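Local structure of tungsten-containing formylmethanofuran dehydrogenase 2 subunit C (Methanothermobacter wolfeii, 5T5I) at residues M102-W116 / M121-Y135. The protein probably serves as a structural subunit of a tungsten-containing enzyme complex that reduces carbon dioxide onto methanofuran, giving formylmethanofuran, the first step of methanogenesis. Sequence-based numbering, arbitrary orientation.
Sequences MKGGKITVEGNAGSW and MRGGEIEILGDAGDY
K106 and E127 form the salt bridge of this contact, NZ to OE1 at 3.1 Å. K106 CG stands anti to the backbone N (chi1 -175°); the chain runs straight to CE, then bends at its last torsion (chi4 -118°), turning NZ to E127 OE1, which it meets nearly along the C-O axis. NZ also makes a weak hydrogen bond to T108 OG1. The other carboxylate oxygen of E127 is hydrogen-bonded to H155 NE2. Strands 106-109 and 125-128 run parallel in exact register. I107 N bonds to E125 O, E127 N to I107 O and V109 N to E127 O; L129 N to V109 O, at 2.9 Å, is nearly straight. A water bridges G105 O and E125 OE2. Beyond the strands, N112 supplies a side-chain acceptor, its OD1 taking D131 N at 2.8 Å. D131 repeats this one coil on, with OD1 hydrogen-bonded to N157 N. S115 OG accepts D134 N at 3.2 Å, and W116 N bonds to D134 O. S94 of the fwdD subunit hydrogen-bonds to both S115 OG and D134 OD2. On the inner face, M102 SD packs on I126 CG1 at 3.5 Å, and I128 CD1 touches A113 CB at 3.8 Å. The five-membered ring of W116 and the Y135 ring are near parallel (4°) but slid past each other, centroids 4.7 Å apart, and barely overlap. Y135 CB and CD2 lie over one face of the indole, near NE1, with CD2 toward the rim. Y97 meets W116 from the preceding coil, and Y135 OH is hydrogen-bonded to R141 NH1. These are successive coils of a parallel beta-helix. Like residues stack at like positions: isoleucine and valine inside, Asn and Asp at the turn, aromatics at the far end. The chemistry implies a coil-to-coil ladder held by backbone bonds, with polar side chains continuing it through the turns and into the fwdD interface.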
ATOM      1  N   MET C 102      52.350  -6.903   6.661  1.00 24.94           N
ATOM      2  CA  MET C 102      53.202  -7.266   7.805  1.00 26.00           C
ATOM      3  C   MET C 102      53.156  -8.771   8.105  1.00 29.30           C
ATOM      4  O   MET C 102      52.144  -9.431   7.862  1.00 27.86           O
ATOM      5  CB  MET C 102      52.911  -6.404   9.055  1.00 28.74           C
ATOM      6  CG  MET C 102      51.587  -6.652   9.723  1.00 32.24           C
ATOM      7  SD  MET C 102      51.355  -5.523  11.138  1.00 37.60           S
ATOM      8  CE  MET C 102      52.266  -6.331  12.354  1.00 33.94           C
ATOM      9  N   LYS C 103      54.310  -9.307   8.534  1.00 27.74           N
ATOM     10  CA  LYS C 103      54.530 -10.736   8.824  1.00 27.94           C
ATOM     11  C   LYS C 103      54.598 -11.063  10.324  1.00 33.31           C
ATOM     12  O   LYS C 103      54.331 -12.201  10.696  1.00 33.22           O
ATOM     13  CB  LYS C 103      55.808 -11.220   8.120  1.00 31.17           C
ATOM     14  CG  LYS C 103      55.675 -11.295   6.604  1.00 40.26           C
ATOM     15  CD  LYS C 103      56.972 -10.957   5.866  1.00 49.56           C
ATOM     16  CE  LYS C 103      57.136  -9.452   5.704  1.00 56.40           C
ATOM     17  NZ  LYS C 103      58.449  -9.055   5.101  1.00 44.55           N
ATOM     18  N   GLY C 104      54.932 -10.083  11.156  1.00 30.62           N
ATOM     19  CA  GLY C 104      55.022 -10.263  12.603  1.00 30.86           C
ATOM     20  C   GLY C 104      55.209  -8.947  13.334  1.00 32.99           C
ATOM     21  O   GLY C 104      55.291  -7.890  12.705  1.00 30.37           O
ATOM     22  N   GLY C 105      55.291  -9.017  14.656  1.00 30.98           N
ATOM     23  CA  GLY C 105      55.408  -7.830  15.493  1.00 30.78           C
ATOM     24  C   GLY C 105      54.040  -7.224  15.769  1.00 33.51           C
ATOM     25  O   GLY C 105      53.007  -7.859  15.507  1.00 31.15           O
ATOM     26  N   LYS C 106      54.019  -5.987  16.289  1.00 30.90           N
ATOM     27  CA  LYS C 106      52.768  -5.317  16.653  1.00 29.35           C
ATOM     28  C   LYS C 106      52.771  -3.820  16.354  1.00 31.92           C
ATOM     29  O   LYS C 106      53.752  -3.132  16.629  1.00 30.94           O
ATOM     30  CB  LYS C 106      52.456  -5.539  18.154  1.00 31.73           C
ATOM     31  CG  LYS C 106      51.086  -4.966  18.572  1.00 36.54           C
ATOM     32  CD  LYS C 106      50.656  -5.383  19.973  1.00 49.59           C
ATOM     33  CE  LYS C 106      49.191  -5.055  20.227  1.00 63.37           C
ATOM     34  NZ  LYS C 106      49.006  -4.086  21.333  1.00 69.35           N
ATOM     35  N   ILE C 107      51.638  -3.313  15.841  1.00 28.83           N
ATOM     36  CA  ILE C 107      51.422  -1.883  15.602  1.00 28.11           C
ATOM     37  C   ILE C 107      50.198  -1.449  16.412  1.00 31.11           C
ATOM     38  O   ILE C 107      49.132  -2.057  16.281  1.00 29.41           O
ATOM     39  CB  ILE C 107      51.219  -1.517  14.108  1.00 29.77           C
ATOM     40  CG1 ILE C 107      52.399  -1.997  13.241  1.00 30.34           C
ATOM     41  CG2 ILE C 107      51.003   0.010  13.954  1.00 29.35           C
ATOM     42  CD1 ILE C 107      52.183  -1.845  11.752  1.00 31.31           C
ATOM     43  N   THR C 108      50.337  -0.371  17.203  1.00 28.15           N
ATOM     44  CA  THR C 108      49.226   0.225  17.940  1.00 28.26           C
ATOM     45  C   THR C 108      49.053   1.646  17.408  1.00 31.47           C
ATOM     46  O   THR C 108      50.012   2.400  17.400  1.00 31.28           O
ATOM     47  CB  THR C 108      49.458   0.214  19.466  1.00 34.50           C
ATOM     48  OG1 THR C 108      49.641  -1.132  19.892  1.00 35.91           O
ATOM     49  CG2 THR C 108      48.282   0.806  20.244  1.00 34.95           C
ATOM     50  N   VAL C 109      47.852   1.990  16.932  1.00 27.89           N
ATOM     51  CA  VAL C 109      47.510   3.338  16.472  1.00 26.98           C
ATOM     52  C   VAL C 109      46.536   3.881  17.512  1.00 30.91           C
ATOM     53  O   VAL C 109      45.449   3.325  17.665  1.00 28.17           O
ATOM     54  CB  VAL C 109      46.881   3.340  15.057  1.00 27.99           C
ATOM     55  CG1 VAL C 109      46.421   4.752  14.653  1.00 26.05           C
ATOM     56  CG2 VAL C 109      47.855   2.768  14.024  1.00 27.50           C
ATOM     57  N   GLU C 110      46.925   4.936  18.245  1.00 30.71           N
ATOM     58  CA  GLU C 110      46.054   5.497  19.292  1.00 31.57           C
ATOM     59  C   GLU C 110      44.872   6.297  18.739  1.00 37.16           C
ATOM     60  O   GLU C 110      43.854   6.414  19.423  1.00 37.67           O
ATOM     61  CB  GLU C 110      46.845   6.317  20.307  1.00 33.86           C
ATOM     62  CG  GLU C 110      47.787   5.433  21.092  1.00 38.33           C
ATOM     63  CD  GLU C 110      48.589   6.094  22.187  1.00 53.49           C
ATOM     64  OE1 GLU C 110      49.490   5.404  22.708  1.00 47.15           O
ATOM     65  OE2 GLU C 110      48.336   7.274  22.525  1.00 42.06           O
ATOM     66  N   GLY C 111      45.014   6.831  17.526  1.00 32.91           N
ATOM     67  CA  GLY C 111      43.962   7.580  16.853  1.00 32.37           C
ATOM     68  C   GLY C 111      43.282   6.761  15.777  1.00 33.94           C
ATOM     69  O   GLY C 111      43.096   5.550  15.935  1.00 33.91           O
ATOM     70  N   ASN C 112      42.932   7.414  14.660  1.00 31.04           N
ATOM     71  CA  ASN C 112      42.284   6.771  13.513  1.00 29.70           C
ATOM     72  C   ASN C 112      43.299   6.307  12.464  1.00 32.04           C
ATOM     73  O   ASN C 112      44.439   6.774  12.444  1.00 30.29           O
ATOM     74  CB  ASN C 112      41.285   7.726  12.853  1.00 31.73           C
ATOM     75  CG  ASN C 112      40.307   8.336  13.822  1.00 40.67           C
ATOM     76  OD1 ASN C 112      39.705   7.633  14.641  1.00 28.75           O
ATOM     77  ND2 ASN C 112      40.169   9.658  13.799  1.00 32.18           N
ATOM     78  N   ALA C 113      42.867   5.384  11.584  1.00 27.20           N
ATOM     79  CA  ALA C 113      43.670   4.877  10.467  1.00 25.95           C
ATOM     80  C   ALA C 113      42.889   5.018   9.160  1.00 29.62           C
ATOM     81  O   ALA C 113      41.668   4.882   9.146  1.00 28.70           O
ATOM     82  CB  ALA C 113      44.029   3.415  10.683  1.00 26.47           C
ATOM     83  N   GLY C 114      43.607   5.261   8.074  1.00 26.79           N
ATOM     84  CA  GLY C 114      43.019   5.378   6.746  1.00 25.64           C
ATOM     85  C   GLY C 114      42.676   4.023   6.168  1.00 27.52           C
ATOM     86  O   GLY C 114      42.793   2.994   6.852  1.00 26.08           O
ATOM     87  N   SER C 115      42.281   4.007   4.888  1.00 23.18           N
ATOM     88  CA  SER C 115      41.931   2.767   4.206  1.00 22.79           C
ATOM     89  C   SER C 115      43.138   1.849   4.019  1.00 23.61           C
ATOM     90  O   SER C 115      44.283   2.302   4.053  1.00 21.85           O
ATOM     91  CB  SER C 115      41.286   3.060   2.850  1.00 25.71           C
ATOM     92  OG  SER C 115      40.102   3.810   3.038  1.00 27.94           O
ATOM     93  N   TRP C 116      42.867   0.547   3.865  1.00 22.59           N
ATOM     94  CA  TRP C 116      43.879  -0.505   3.634  1.00 22.08           C
ATOM     95  C   TRP C 116      44.787  -0.780   4.847  1.00 24.13           C
ATOM     96  O   TRP C 116      45.913  -1.247   4.689  1.00 24.50           O
ATOM     97  CB  TRP C 116      44.698  -0.240   2.360  1.00 20.80           C
ATOM     98  CG  TRP C 116      43.853  -0.327   1.129  1.00 21.20           C
ATOM     99  CD1 TRP C 116      43.271  -1.450   0.618  1.00 23.63           C
ATOM    100  CD2 TRP C 116      43.422   0.759   0.303  1.00 20.76           C
ATOM    101  NE1 TRP C 116      42.483  -1.127  -0.461  1.00 21.95           N
ATOM    102  CE2 TRP C 116      42.568   0.222  -0.686  1.00 23.69           C
ATOM    103  CE3 TRP C 116      43.680   2.138   0.295  1.00 21.69           C
ATOM    104  CZ2 TRP C 116      41.976   1.018  -1.681  1.00 23.48           C
ATOM    105  CZ3 TRP C 116      43.062   2.927  -0.666  1.00 22.89           C
ATOM    106  CH2 TRP C 116      42.233   2.367  -1.644  1.00 23.11           C
ATOM    107  N   MET C 121      47.810  -8.732   5.048  1.00 22.36           N
ATOM    108  CA  MET C 121      48.514  -9.131   6.275  1.00 22.29           C
ATOM    109  C   MET C 121      48.800 -10.641   6.276  1.00 26.07           C
ATOM    110  O   MET C 121      47.963 -11.426   5.820  1.00 24.23           O
ATOM    111  CB  MET C 121      47.673  -8.744   7.500  1.00 23.98           C
ATOM    112  CG  MET C 121      48.372  -8.882   8.833  1.00 27.06           C
ATOM    113  SD  MET C 121      47.242  -8.322  10.140  1.00 30.55           S
ATOM    114  CE  MET C 121      48.372  -8.185  11.517  1.00 28.56           C
ATOM    115  N   ARG C 122      49.994 -11.024   6.746  1.00 24.37           N
ATOM    116  CA  ARG C 122      50.418 -12.429   6.844  1.00 25.02           C
ATOM    117  C   ARG C 122      50.519 -12.898   8.311  1.00 27.84           C
ATOM    118  O   ARG C 122      50.326 -14.082   8.573  1.00 27.24           O
ATOM    119  CB  ARG C 122      51.765 -12.663   6.127  1.00 27.64           C
ATOM    120  CG  ARG C 122      52.036 -11.820   4.867  1.00 38.03           C
ATOM    121  CD  ARG C 122      51.885 -12.568   3.574  1.00 53.05           C
ATOM    122  NE  ARG C 122      50.479 -12.857   3.288  1.00 63.76           N
ATOM    123  CZ  ARG C 122      49.795 -12.496   2.196  1.00 69.98           C
ATOM    124  NH1 ARG C 122      50.389 -11.815   1.218  1.00 55.97           N
ATOM    125  NH2 ARG C 122      48.515 -12.818   2.072  1.00 48.94           N
ATOM    126  N   GLY C 123      50.873 -11.995   9.224  1.00 24.56           N
ATOM    127  CA  GLY C 123      51.029 -12.316  10.643  1.00 25.00           C
ATOM    128  C   GLY C 123      51.226 -11.097  11.523  1.00 30.33           C
ATOM    129  O   GLY C 123      51.348  -9.975  11.018  1.00 29.08           O
ATOM    130  N   GLY C 124      51.258 -11.324  12.832  1.00 27.47           N
ATOM    131  CA  GLY C 124      51.407 -10.255  13.811  1.00 27.69           C
ATOM    132  C   GLY C 124      50.073  -9.659  14.218  1.00 30.59           C
ATOM    133  O   GLY C 124      49.025 -10.307  14.089  1.00 28.82           O
ATOM    134  N   GLU C 125      50.109  -8.429  14.747  1.00 28.55           N
ATOM    135  CA  GLU C 125      48.923  -7.761  15.279  1.00 27.44           C
ATOM    136  C   GLU C 125      48.893  -6.295  14.949  1.00 29.12           C
ATOM    137  O   GLU C 125      49.918  -5.629  15.018  1.00 29.61           O
ATOM    138  CB  GLU C 125      48.882  -7.859  16.822  1.00 29.85           C
ATOM    139  CG  GLU C 125      48.802  -9.252  17.419  1.00 42.09           C
ATOM    140  CD  GLU C 125      49.155  -9.259  18.897  1.00 65.67           C
ATOM    141  OE1 GLU C 125      48.293  -8.905  19.732  1.00 52.31           O
ATOM    142  OE2 GLU C 125      50.332  -9.540  19.213  1.00 66.60           O
ATOM    143  N   ILE C 126      47.696  -5.780  14.667  1.00 25.51           N
ATOM    144  CA  ILE C 126      47.410  -4.360  14.456  1.00 25.44           C
ATOM    145  C   ILE C 126      46.273  -4.031  15.408  1.00 29.55           C
ATOM    146  O   ILE C 126      45.272  -4.752  15.433  1.00 29.12           O
ATOM    147  CB  ILE C 126      47.012  -4.022  12.997  1.00 28.13           C
ATOM    148  CG1 ILE C 126      48.194  -4.310  12.040  1.00 28.56           C
ATOM    149  CG2 ILE C 126      46.561  -2.536  12.875  1.00 29.10           C
ATOM    150  CD1 ILE C 126      47.850  -4.244  10.567  1.00 30.13           C
ATOM    151  N   GLU C 127      46.409  -2.951  16.176  1.00 27.69           N
ATOM    152  CA  GLU C 127      45.369  -2.503  17.102  1.00 27.20           C
ATOM    153  C   GLU C 127      45.128  -1.014  16.858  1.00 30.24           C
ATOM    154  O   GLU C 127      46.061  -0.230  16.974  1.00 29.53           O
ATOM    155  CB  GLU C 127      45.771  -2.770  18.562  1.00 29.27           C
ATOM    156  CG  GLU C 127      44.634  -2.511  19.528  1.00 36.88           C
ATOM    157  CD  GLU C 127      44.794  -3.154  20.893  1.00 58.36           C
ATOM    158  OE1 GLU C 127      45.947  -3.337  21.346  1.00 45.37           O
ATOM    159  OE2 GLU C 127      43.755  -3.472  21.512  1.00 54.25           O
ATOM    160  N   ILE C 128      43.902  -0.636  16.447  1.00 26.97           N
ATOM    161  CA  ILE C 128      43.531   0.756  16.155  1.00 26.45           C
ATOM    162  C   ILE C 128      42.526   1.166  17.221  1.00 29.76           C
ATOM    163  O   ILE C 128      41.453   0.570  17.291  1.00 27.95           O
ATOM    164  CB  ILE C 128      42.979   0.883  14.709  1.00 28.31           C
ATOM    165  CG1 ILE C 128      44.086   0.527  13.675  1.00 28.93           C
ATOM    166  CG2 ILE C 128      42.433   2.294  14.429  1.00 27.03           C
ATOM    167  CD1 ILE C 128      43.579   0.037  12.342  1.00 30.04           C
ATOM    168  N   LEU C 129      42.882   2.131  18.081  1.00 26.91           N
ATOM    169  CA  LEU C 129      41.994   2.549  19.176  1.00 27.31           C
ATOM    170  C   LEU C 129      40.853   3.477  18.709  1.00 29.91           C
ATOM    171  O   LEU C 129      39.819   3.542  19.384  1.00 29.09           O
ATOM    172  CB  LEU C 129      42.767   3.158  20.359  1.00 28.49           C
ATOM    173  CG  LEU C 129      43.959   2.353  20.906  1.00 34.05           C
ATOM    174  CD1 LEU C 129      44.559   3.030  22.127  1.00 35.50           C
ATOM    175  CD2 LEU C 129      43.558   0.928  21.277  1.00 36.77           C
ATOM    176  N   GLY C 130      41.032   4.142  17.568  1.00 27.29           N
ATOM    177  CA  GLY C 130      40.007   4.980  16.953  1.00 27.79           C
ATOM    178  C   GLY C 130      39.238   4.225  15.883  1.00 31.01           C
ATOM    179  O   GLY C 130      39.017   3.009  15.999  1.00 30.45           O
ATOM    180  N   ASP C 131      38.838   4.940  14.826  1.00 27.41           N
ATOM    181  CA  ASP C 131      38.108   4.378  13.687  1.00 27.09           C
ATOM    182  C   ASP C 131      39.080   3.962  12.561  1.00 28.96           C
ATOM    183  O   ASP C 131      40.205   4.454  12.509  1.00 28.88           O
ATOM    184  CB  ASP C 131      37.129   5.423  13.099  1.00 28.06           C
ATOM    185  CG  ASP C 131      36.090   5.949  14.061  1.00 33.13           C
ATOM    186  OD1 ASP C 131      35.611   5.162  14.915  1.00 32.36           O
ATOM    187  OD2 ASP C 131      35.707   7.126  13.924  1.00 37.53           O
ATOM    188  N   ALA C 132      38.625   3.104  11.637  1.00 25.62           N
ATOM    189  CA  ALA C 132      39.408   2.701  10.457  1.00 24.34           C
ATOM    190  C   ALA C 132      38.580   3.014   9.203  1.00 28.10           C
ATOM    191  O   ALA C 132      37.376   3.245   9.303  1.00 27.54           O
ATOM    192  CB  ALA C 132      39.773   1.218  10.509  1.00 24.69           C
ATOM    193  N   GLY C 133      39.231   3.067   8.054  1.00 24.53           N
ATOM    194  CA  GLY C 133      38.564   3.353   6.783  1.00 23.98           C
ATOM    195  C   GLY C 133      37.997   2.119   6.106  1.00 27.48           C
ATOM    196  O   GLY C 133      37.546   1.175   6.767  1.00 27.40           O
ATOM    197  N   ASP C 134      38.007   2.130   4.770  1.00 23.36           N
ATOM    198  CA  ASP C 134      37.547   1.000   3.970  1.00 22.25           C
ATOM    199  C   ASP C 134      38.692  -0.009   3.864  1.00 24.25           C
ATOM    200  O   ASP C 134      39.848   0.336   4.136  1.00 20.97           O
ATOM    201  CB  ASP C 134      37.158   1.469   2.549  1.00 24.71           C
ATOM    202  CG  ASP C 134      36.093   2.558   2.519  1.00 28.39           C
ATOM    203  OD1 ASP C 134      34.923   2.251   2.828  1.00 27.36           O
ATOM    204  OD2 ASP C 134      36.432   3.720   2.182  1.00 27.77           O
ATOM    205  N   TYR C 135      38.371  -1.253   3.455  1.00 21.63           N
ATOM    206  CA  TYR C 135      39.360  -2.282   3.140  1.00 21.35           C
ATOM    207  C   TYR C 135      40.318  -2.666   4.290  1.00 24.34           C
ATOM    208  O   TYR C 135      41.508  -2.903   4.051  1.00 23.51           O
ATOM    209  CB  TYR C 135      40.179  -1.863   1.885  1.00 21.71           C
ATOM    210  CG  TYR C 135      39.354  -1.678   0.624  1.00 23.29           C
ATOM    211  CD1 TYR C 135      38.774  -2.764  -0.019  1.00 25.32           C
ATOM    212  CD2 TYR C 135      39.207  -0.426   0.042  1.00 22.76           C
ATOM    213  CE1 TYR C 135      38.012  -2.598  -1.176  1.00 25.32           C
ATOM    214  CE2 TYR C 135      38.458  -0.250  -1.119  1.00 22.74           C
ATOM    215  CZ  TYR C 135      37.865  -1.339  -1.727  1.00 26.97           C
ATOM    216  OH  TYR C 135      37.129  -1.163  -2.876  1.00 28.11           O
TER
HETATM  217  O   HOH W   1      52.492  -9.768  17.552  1.00 45.29           O
HETATM  218  O   HOH W   2      41.484   0.566   6.924  1.00 24.18           O